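FKBO (PDB 4BPS) hydrolyses chorismate to a dihydroxycyclohexadiene carboxylic acid and pyruvate, supplying a building block for the immunosuppressants FK506 and FK520. Local coordinates at residues A[64-72]-A[322-330]. Residues are numbered along the deposited sequence; the frame is centred on the assembly and turned at random. Where two conformers were deposited one is given.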
ATOM      1  N   THR A  64       8.190   1.157  10.491  1.00  5.10           N
ATOM      2  CA  THR A  64       7.898  -0.117   9.849  1.00  5.52           C
ATOM      3  C   THR A  64       9.030  -1.137   9.943  1.00  5.67           C
ATOM      4  O   THR A  64       8.904  -2.242   9.394  1.00  6.20           O
ATOM      5  CB  THR A  64       7.521   0.093   8.403  1.00  5.70           C
ATOM      6  OG1 THR A  64       8.494   0.974   7.821  1.00  5.56           O
ATOM      7  CG2 THR A  64       6.111   0.689   8.292  1.00  6.36           C
ATOM      8  N   THR A  65      10.104  -0.818  10.673  1.00  5.50           N
ATOM      9  CA  THR A  65      11.111  -1.833  10.958  1.00  6.35           C
ATOM     10  C   THR A  65      11.827  -1.536  12.266  1.00  5.75           C
ATOM     11  O   THR A  65      11.548  -0.528  12.907  1.00  6.21           O
ATOM     12  CB  THR A  65      12.057  -2.041   9.759  1.00  6.89           C
ATOM     13  OG1 THR A  65      12.700  -3.326   9.922  1.00  7.28           O
ATOM     14  CG2 THR A  65      13.053  -0.879   9.636  1.00  7.99           C
ATOM     15  N   THR A  66      12.705  -2.448  12.674  1.00  6.17           N
ATOM     16  CA  THR A  66      13.279  -2.428  14.016  1.00  6.75           C
ATOM     17  C   THR A  66      14.790  -2.257  14.029  1.00  7.29           C
ATOM     18  O   THR A  66      15.381  -2.248  15.101  1.00  8.69           O
ATOM     19  CB  THR A  66      12.909  -3.705  14.794  1.00  8.02           C
ATOM     20  OG1 THR A  66      13.433  -4.834  14.095  1.00  8.31           O
ATOM     21  CG2 THR A  66      11.398  -3.833  14.949  1.00  8.56           C
ATOM     22  N   ARG A  67      15.414  -2.135  12.858  1.00  7.09           N
ATOM     23  CA  ARG A  67      16.857  -1.862  12.771  1.00  8.71           C
ATOM     24  C   ARG A  67      17.083  -0.674  11.842  1.00  9.56           C
ATOM     25  O   ARG A  67      16.521  -0.617  10.734  1.00  9.05           O
ATOM     26  CB  ARG A  67      17.617  -3.038  12.191  1.00 10.12           C
ATOM     27  CG  ARG A  67      17.675  -4.262  13.068  1.00 12.04           C
ATOM     28  CD  ARG A  67      18.403  -5.361  12.322  1.00 16.10           C
ATOM     29  NE  ARG A  67      19.780  -4.980  11.994  1.00 19.18           N
ATOM     30  CZ  ARG A  67      20.827  -5.165  12.793  1.00 21.68           C
ATOM     31  NH1 ARG A  67      20.667  -5.745  13.979  1.00 23.83           N
ATOM     32  NH2 ARG A  67      22.036  -4.784  12.400  1.00 21.38           N
ATOM     33  N   ASP A  68      17.970   0.245  12.236  1.00 10.58           N
ATOM     34  CA  ASP A  68      18.255   1.406  11.399  0.64 12.17           C
ATOM     35  C   ASP A  68      18.858   1.013  10.059  1.00 12.06           C
ATOM     36  O   ASP A  68      18.664   1.713   9.052  1.00 12.50           O
ATOM     37  CB  ASP A  68      19.188   2.369  12.118  0.64 13.39           C
ATOM     38  CG  ASP A  68      18.461   3.266  13.076  0.64 14.58           C
ATOM     39  OD1 ASP A  68      17.219   3.314  12.983  0.64 15.61           O
ATOM     40  OD2 ASP A  68      19.139   3.942  13.892  0.64 14.19           O
ATOM     41  N   ASP A  69      19.580  -0.108  10.016  1.00 12.02           N
ATOM     42  CA  ASP A  69      20.226  -0.504   8.760  1.00 13.30           C
ATOM     43  C   ASP A  69      19.207  -1.053   7.735  1.00 13.03           C
ATOM     44  O   ASP A  69      19.571  -1.342   6.600  1.00 16.41           O
ATOM     45  CB  ASP A  69      21.446  -1.421   8.964  1.00 16.40           C
ATOM     46  CG  ASP A  69      21.110  -2.793   9.505  1.00 18.82           C
ATOM     47  OD1 ASP A  69      19.932  -3.177   9.627  1.00 17.87           O
ATOM     48  OD2 ASP A  69      22.088  -3.523   9.812  1.00 21.71           O
ATOM     49  N   GLU A  70      17.929  -1.124   8.115  1.00 11.02           N
ATOM     50  CA  GLU A  70      16.854  -1.465   7.192  1.00 10.63           C
ATOM     51  C   GLU A  70      16.045  -0.244   6.768  1.00  8.72           C
ATOM     52  O   GLU A  70      15.087  -0.368   5.990  1.00  9.85           O
ATOM     53  CB  GLU A  70      15.941  -2.510   7.837  1.00 12.09           C
ATOM     54  CG  GLU A  70      16.665  -3.828   7.898  1.00 14.01           C
ATOM     55  CD  GLU A  70      16.020  -4.846   8.806  1.00 14.13           C
ATOM     56  OE1 GLU A  70      15.131  -4.484   9.627  1.00 13.94           O
ATOM     57  OE2 GLU A  70      16.414  -6.034   8.687  1.00 15.00           O
ATOM     58  N   ALA A  71      16.398   0.927   7.288  1.00  8.05           N
ATOM     59  CA  ALA A  71      15.659   2.127   6.938  1.00  7.75           C
ATOM     60  C   ALA A  71      15.930   2.496   5.496  1.00  7.69           C
ATOM     61  O   ALA A  71      17.041   2.290   5.004  1.00  8.00           O
ATOM     62  CB  ALA A  71      16.047   3.279   7.863  1.00  8.60           C
ATOM     63  N   PHE A  72      14.928   3.049   4.813  1.00  7.09           N
ATOM     64  CA  PHE A  72      15.115   3.552   3.454  1.00  7.00           C
ATOM     65  C   PHE A  72      13.962   4.489   3.158  1.00  6.46           C
ATOM     66  O   PHE A  72      12.972   4.532   3.907  1.00  7.09           O
ATOM     67  CB  PHE A  72      15.168   2.402   2.411  1.00  7.01           C
ATOM     68  CG  PHE A  72      13.826   1.806   2.109  1.00  6.85           C
ATOM     69  CD1 PHE A  72      13.234   0.887   2.980  1.00  7.51           C
ATOM     70  CD2 PHE A  72      13.137   2.163   0.963  1.00  6.83           C
ATOM     71  CE1 PHE A  72      11.982   0.357   2.688  1.00  7.90           C
ATOM     72  CE2 PHE A  72      11.897   1.646   0.669  1.00  7.76           C
ATOM     73  CZ  PHE A  72      11.315   0.733   1.538  1.00  7.73           C
ATOM     74  N   ALA A 322      14.602  -3.892  -7.080  1.00  8.43           N
ATOM     75  CA  ALA A 322      14.758  -3.270  -5.777  1.00  8.71           C
ATOM     76  C   ALA A 322      13.814  -3.970  -4.805  1.00  8.06           C
ATOM     77  O   ALA A 322      12.605  -4.029  -5.050  1.00  8.16           O
ATOM     78  CB  ALA A 322      14.433  -1.781  -5.892  1.00  9.70           C
ATOM     79  N   VAL A 323      14.383  -4.506  -3.726  1.00  8.27           N
ATOM     80  CA  VAL A 323      13.628  -5.266  -2.737  1.00  9.64           C
ATOM     81  C   VAL A 323      14.044  -4.778  -1.355  1.00  9.56           C
ATOM     82  O   VAL A 323      15.233  -4.675  -1.074  1.00 12.28           O
ATOM     83  CB  VAL A 323      13.894  -6.792  -2.880  1.00 11.57           C
ATOM     84  CG1 VAL A 323      13.087  -7.562  -1.879  1.00 12.79           C
ATOM     85  CG2 VAL A 323      13.564  -7.303  -4.286  1.00 12.17           C
ATOM     86  N   ALA A 324      13.066  -4.406  -0.542  1.00  7.00           N
ATOM     87  CA  ALA A 324      13.320  -3.955   0.822  1.00  7.13           C
ATOM     88  C   ALA A 324      12.565  -4.844   1.789  1.00  6.47           C
ATOM     89  O   ALA A 324      11.341  -4.967   1.707  1.00  7.17           O
ATOM     90  CB  ALA A 324      12.848  -2.524   0.996  1.00  8.03           C
ATOM     91  N   LEU A 325      13.290  -5.453   2.724  1.00  6.53           N
ATOM     92  CA  LEU A 325      12.656  -6.257   3.779  1.00  6.72           C
ATOM     93  C   LEU A 325      12.451  -5.380   5.008  1.00  5.94           C
ATOM     94  O   LEU A 325      13.336  -4.615   5.381  1.00  7.27           O
ATOM     95  CB  LEU A 325      13.490  -7.498   4.123  1.00  8.46           C
ATOM     96  CG  LEU A 325      13.133  -8.760   3.315  1.00 11.67           C
ATOM     97  CD1 LEU A 325      13.511  -8.585   1.856  1.00 12.20           C
ATOM     98  CD2 LEU A 325      13.780 -10.001   3.894  1.00 13.06           C
ATOM     99  N   LEU A 326      11.275  -5.492   5.616  1.00  5.54           N
ATOM    100  CA  LEU A 326      10.888  -4.692   6.779  1.00  5.61           C
ATOM    101  C   LEU A 326      10.346  -5.643   7.844  1.00  5.59           C
ATOM    102  O   LEU A 326       9.460  -6.444   7.555  1.00  6.82           O
ATOM    103  CB  LEU A 326       9.830  -3.665   6.380  1.00  6.11           C
ATOM    104  CG  LEU A 326      10.320  -2.560   5.422  1.00  6.69           C
ATOM    105  CD1 LEU A 326       9.127  -1.805   4.827  1.00  7.46           C
ATOM    106  CD2 LEU A 326      11.267  -1.600   6.141  1.00  7.20           C
ATOM    107  N   HIS A 327      10.853  -5.511   9.067  1.00  5.08           N
ATOM    108  CA  HIS A 327      10.464  -6.354  10.176  1.00  5.30           C
ATOM    109  C   HIS A 327       9.265  -5.723  10.871  1.00  4.80           C
ATOM    110  O   HIS A 327       9.440  -4.718  11.592  1.00  5.39           O
ATOM    111  CB  HIS A 327      11.631  -6.485  11.133  1.00  6.12           C
ATOM    112  CG  HIS A 327      11.293  -7.245  12.359  1.00  6.97           C
ATOM    113  ND1 HIS A 327      11.859  -6.966  13.580  1.00  9.10           N
ATOM    114  CD2 HIS A 327      10.405  -8.251  12.558  1.00  7.02           C
ATOM    115  CE1 HIS A 327      11.351  -7.791  14.478  1.00  9.13           C
ATOM    116  NE2 HIS A 327      10.464  -8.575  13.886  1.00  8.22           N
ATOM    117  N   THR A 328       8.064  -6.253  10.647  1.00  5.09           N
ATOM    118  CA  THR A 328       6.858  -5.661  11.209  1.00  5.60           C
ATOM    119  C   THR A 328       5.709  -6.674  11.112  1.00  5.36           C
ATOM    120  O   THR A 328       5.788  -7.654  10.377  1.00  5.89           O
ATOM    121  CB  THR A 328       6.538  -4.344  10.480  1.00  6.18           C
ATOM    122  OG1 THR A 328       5.670  -3.552  11.302  1.00  6.66           O
ATOM    123  CG2 THR A 328       5.911  -4.592   9.105  1.00  6.51           C
ATOM    124  N   ASP A 329       4.661  -6.433  11.888  1.00  5.77           N
ATOM    125  CA  ASP A 329       3.527  -7.349  11.959  1.00  6.35           C
ATOM    126  C   ASP A 329       2.586  -7.244  10.758  1.00  6.23           C
ATOM    127  O   ASP A 329       2.585  -6.246  10.021  1.00  6.18           O
ATOM    128  CB  ASP A 329       2.734  -7.092  13.233  1.00  7.45           C
ATOM    129  CG  ASP A 329       3.439  -7.581  14.505  1.00  9.10           C
ATOM    130  OD1 ASP A 329       4.515  -8.187  14.447  1.00  9.20           O
ATOM    131  OD2 ASP A 329       2.866  -7.417  15.586  1.00 10.62           O
ATOM    132  N   ILE A 330       1.803  -8.315  10.573  1.00  6.78           N
ATOM    133  CA  ILE A 330       0.865  -8.442   9.469  1.00  6.54           C
ATOM    134  C   ILE A 330      -0.584  -8.347  10.012  1.00  6.05           C
ATOM    135  O   ILE A 330      -0.822  -8.498  11.216  1.00  6.19           O
ATOM    136  CB  ILE A 330       1.067  -9.807   8.743  1.00  7.73           C
ATOM    137  CG1 ILE A 330       2.563 -10.197   8.664  1.00 10.12           C
ATOM    138  CG2 ILE A 330       0.367  -9.811   7.356  1.00  8.10           C
ATOM    139  CD1 ILE A 330       3.444  -9.293   7.799  1.00 10.99           C
TER
HETATM  140  O   HOH W   1      14.589  -2.452   4.270  1.00 12.74           O
HETATM  141  O   HOH W   2      15.976  -6.094   5.774  1.00 33.11           O
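Thr65 meets the edge of strand 323-327 at His327 and Leu326 with every atom of its side chain. Its CB lies 3.7 Å from Leu326 CD2, and CG2 touches the same methyl. OG1, set anti to the backbone N (chi1 -161°), accepts a nearly straight bond from His327 N at 3.0 Å. The same hydroxyl donates to Glu70 OE1 at 2.7 Å. With alanine in place of Thr65, the amide of His327 would probably lose its acceptor and Glu70 OE1 this donor, Arg303 still holding OE2. Beside it, Thr66 OG1 reaches His327 ND1 in the plane of the imidazole at 2.7 Å and also bonds Arg303. Farther along, Ala324 CB sits over one face of the Phe72 ring, 3.9 Å from its centroid, whereas Leu326 CD2 lies at the ring edge. The contact joins the loop between strands 57-62 and 72-77 of one sheet to strand 323-327 at the edge of another, with Thr328 about 8 Å from the catalytic Glu338, side chain to side chain. A threonine hydroxyl, not a backbone carbonyl, thus satisfies the strand-edge amide, while one water donates to both Glu70 O and Leu325 O, bridging two carbonyls that could not bond each other.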